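Local coordinates for protein succinyl-CoA ligase (ADP-forming) subunit alpha (Methanosaeta concilii, PDB 6HXI) that joins a CoA-ligase region to a citrate synthase-like C-terminal region and binds coenzyme A within an assembly of eight protein chains, at residues P486-K491 with Q524-T529. Numbering follows the deposited sequence.
Sequences PGIGHK and QVEELT. With COA (coenzyme A), chain G.
I488 and E526 set the register, their CA atoms 7.5 Å apart, where the irregular loop 486-491 passes helix 517-530. G487 and G489 flank I488 with positive phi values of 89° and 109°, backbone angles at which a side chain would be jammed against the preceding carbonyl O, while backbone hydrogen bonds pair G487 with N539 and G489 with I537 and fix the loop against the chain beyond the helix. No hydrogen bond joins the two segments; the contact is van der Waals packing. I488 carries it with both branches. I488 CG1 lies anti to the carbonyl carbon (chi1 -73°) and places I488 CD1 against the helix, 4.3 Å from E526 CA and 3.8 Å from T529 OG1. I488 CG2 sits 4.0 Å from T529 CB. This is part of the coenzyme A site in the largely helical citrate synthase-like region: I488 CG2 also reaches 3.6 Å from COA N1A, and I488 O lies 3.0 Å from COA N6A. T529 CG2 approaches the same base, 4.1 Å from COA C2A. T529 OG1 and E526 OE2 are hydrogen-bonded to L536 O and L538 N, which satisfies the buried hydroxyl. K479 and K532, together with S89, R91, S92 and I112 of a second subunit, hydrogen-bond to the ligand.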
# COMPACT_ATOMS: atom_id res chain seq x y z
N PRO B 486 25.43 -7.04 10.28
CA PRO B 486 24.00 -7.41 10.20
C PRO B 486 23.82 -8.88 10.58
O PRO B 486 24.67 -9.71 10.23
CB PRO B 486 23.64 -7.10 8.75
CG PRO B 486 24.91 -7.23 8.00
CD PRO B 486 26.00 -6.79 8.94
N GLY B 487 22.80 -9.16 11.38
CA GLY B 487 22.52 -10.51 11.86
C GLY B 487 23.21 -10.84 13.17
O GLY B 487 23.04 -11.93 13.71
N ILE B 488 23.96 -9.87 13.71
CA ILE B 488 24.69 -9.99 14.97
C ILE B 488 24.12 -9.02 15.97
O ILE B 488 24.01 -7.84 15.65
CB ILE B 488 26.25 -9.81 14.79
CG1 ILE B 488 26.91 -11.02 14.08
CG2 ILE B 488 27.00 -9.49 16.14
CD1 ILE B 488 27.04 -12.40 14.94
N GLY B 489 23.82 -9.51 17.18
CA GLY B 489 23.36 -8.69 18.30
C GLY B 489 21.92 -8.85 18.70
O GLY B 489 21.03 -9.02 17.86
N HIS B 490 21.67 -8.76 20.01
CA HIS B 490 20.36 -8.87 20.63
C HIS B 490 20.32 -7.98 21.89
O HIS B 490 21.35 -7.83 22.56
CB HIS B 490 20.10 -10.33 21.04
CG HIS B 490 18.66 -10.65 21.25
ND1 HIS B 490 17.99 -10.28 22.42
CD2 HIS B 490 17.80 -11.32 20.45
CE1 HIS B 490 16.75 -10.72 22.27
NE2 HIS B 490 16.59 -11.36 21.11
N LYS B 491 19.15 -7.42 22.21
CA LYS B 491 18.97 -6.57 23.40
C LYS B 491 19.02 -7.34 24.75
O LYS B 491 19.64 -6.84 25.69
CB LYS B 491 17.68 -5.75 23.30
CG LYS B 491 17.61 -4.82 22.11
CD LYS B 491 16.15 -4.50 21.78
CE LYS B 491 15.91 -3.98 20.39
NZ LYS B 491 16.07 -5.05 19.38
N GLN B 524 31.93 -19.00 13.72
CA GLN B 524 33.31 -18.57 14.01
C GLN B 524 33.30 -17.07 14.25
O GLN B 524 33.99 -16.61 15.16
CB GLN B 524 34.28 -18.92 12.86
CG GLN B 524 34.72 -20.37 12.80
CD GLN B 524 35.66 -20.62 11.63
OE1 GLN B 524 35.25 -20.74 10.46
NE2 GLN B 524 36.95 -20.72 11.91
N VAL B 525 32.55 -16.28 13.41
CA VAL B 525 32.38 -14.82 13.55
C VAL B 525 31.71 -14.50 14.91
O VAL B 525 32.15 -13.57 15.61
CB VAL B 525 31.57 -14.19 12.38
CG1 VAL B 525 31.22 -12.74 12.68
CG2 VAL B 525 32.32 -14.31 11.05
N GLU B 526 30.65 -15.29 15.27
CA GLU B 526 29.91 -15.16 16.53
C GLU B 526 30.79 -15.38 17.78
O GLU B 526 30.60 -14.69 18.78
CB GLU B 526 28.70 -16.11 16.53
CG GLU B 526 27.70 -15.88 17.64
CD GLU B 526 26.85 -17.10 17.96
OE1 GLU B 526 27.37 -18.23 17.83
OE2 GLU B 526 25.67 -16.92 18.31
N GLU B 527 31.76 -16.31 17.71
CA GLU B 527 32.68 -16.57 18.83
C GLU B 527 33.50 -15.33 19.10
O GLU B 527 33.69 -14.98 20.26
CB GLU B 527 33.59 -17.77 18.56
CG GLU B 527 32.89 -19.09 18.76
CD GLU B 527 33.81 -20.29 18.62
OE1 GLU B 527 33.93 -20.84 17.50
OE2 GLU B 527 34.41 -20.68 19.65
N LEU B 528 33.91 -14.63 18.02
CA LEU B 528 34.65 -13.37 18.11
C LEU B 528 33.80 -12.20 18.67
O LEU B 528 34.30 -11.44 19.50
CB LEU B 528 35.25 -13.01 16.75
CG LEU B 528 36.33 -13.97 16.27
CD1 LEU B 528 36.56 -13.81 14.83
CD2 LEU B 528 37.65 -13.74 17.03
N THR B 529 32.53 -12.04 18.19
CA THR B 529 31.68 -10.95 18.64
C THR B 529 31.25 -11.18 20.09
O THR B 529 31.29 -10.22 20.87
CB THR B 529 30.51 -10.67 17.67
OG1 THR B 529 29.66 -11.80 17.56
CG2 THR B 529 30.99 -10.22 16.30
N1A COA G . 28.41 -6.36 15.20
C2A COA G . 29.72 -6.36 15.46
N3A COA G . 30.37 -5.82 16.51
C4A COA G . 29.52 -5.17 17.32
C5A COA G . 28.14 -5.08 17.17
C6A COA G . 27.57 -5.74 16.06
N6A COA G . 26.26 -5.82 15.85
N7A COA G . 27.60 -4.25 18.14
C8A COA G . 28.64 -3.87 18.84
N9A COA G . 29.83 -4.39 18.40
C1B COA G . 31.17 -4.13 18.94
C2B COA G . 31.58 -2.67 19.01
O2B COA G . 32.06 -2.21 17.74
C3B COA G . 32.70 -2.75 20.06
O3B COA G . 33.94 -3.23 19.49
P3B COA G . 35.37 -2.88 20.09
O7A COA G . 35.34 -3.24 21.54
O8A COA G . 36.35 -3.67 19.29
O9A COA G . 35.59 -1.38 19.82
C4B COA G . 32.25 -3.88 20.99
O4B COA G . 31.23 -4.61 20.27
C5B COA G . 31.74 -3.45 22.34
O5B COA G . 30.85 -2.34 22.13
P1A COA G . 30.87 -1.04 23.12
O1A COA G . 29.67 -0.17 23.01
O2A COA G . 32.18 -0.27 23.02
O3A COA G . 30.86 -1.88 24.48
P2A COA G . 30.65 -1.70 26.04
O4A COA G . 29.22 -1.85 26.38
O5A COA G . 31.47 -2.79 26.68
O6A COA G . 31.21 -0.22 26.43
CBP COA G . 32.66 0.60 28.21
CCP COA G . 32.58 0.01 26.80
CDP COA G . 34.14 0.86 28.53
CEP COA G . 31.88 1.92 28.31
CAP COA G . 32.06 -0.43 29.21
OAP COA G . 32.56 -1.73 28.96
C9P COA G . 32.21 -0.10 30.69
O9P COA G . 31.43 0.69 31.23
N8P COA G . 33.20 -0.73 31.35
C7P COA G . 33.53 -0.45 32.74
C6P COA G . 34.89 0.17 32.88
C5P COA G . 35.28 0.37 34.33
O5P COA G . 34.85 -0.38 35.21
N4P COA G . 36.09 1.40 34.58
C3P COA G . 36.47 1.79 35.93
C2P COA G . 35.41 2.63 36.62
S1P COA G . 36.17 3.18 38.18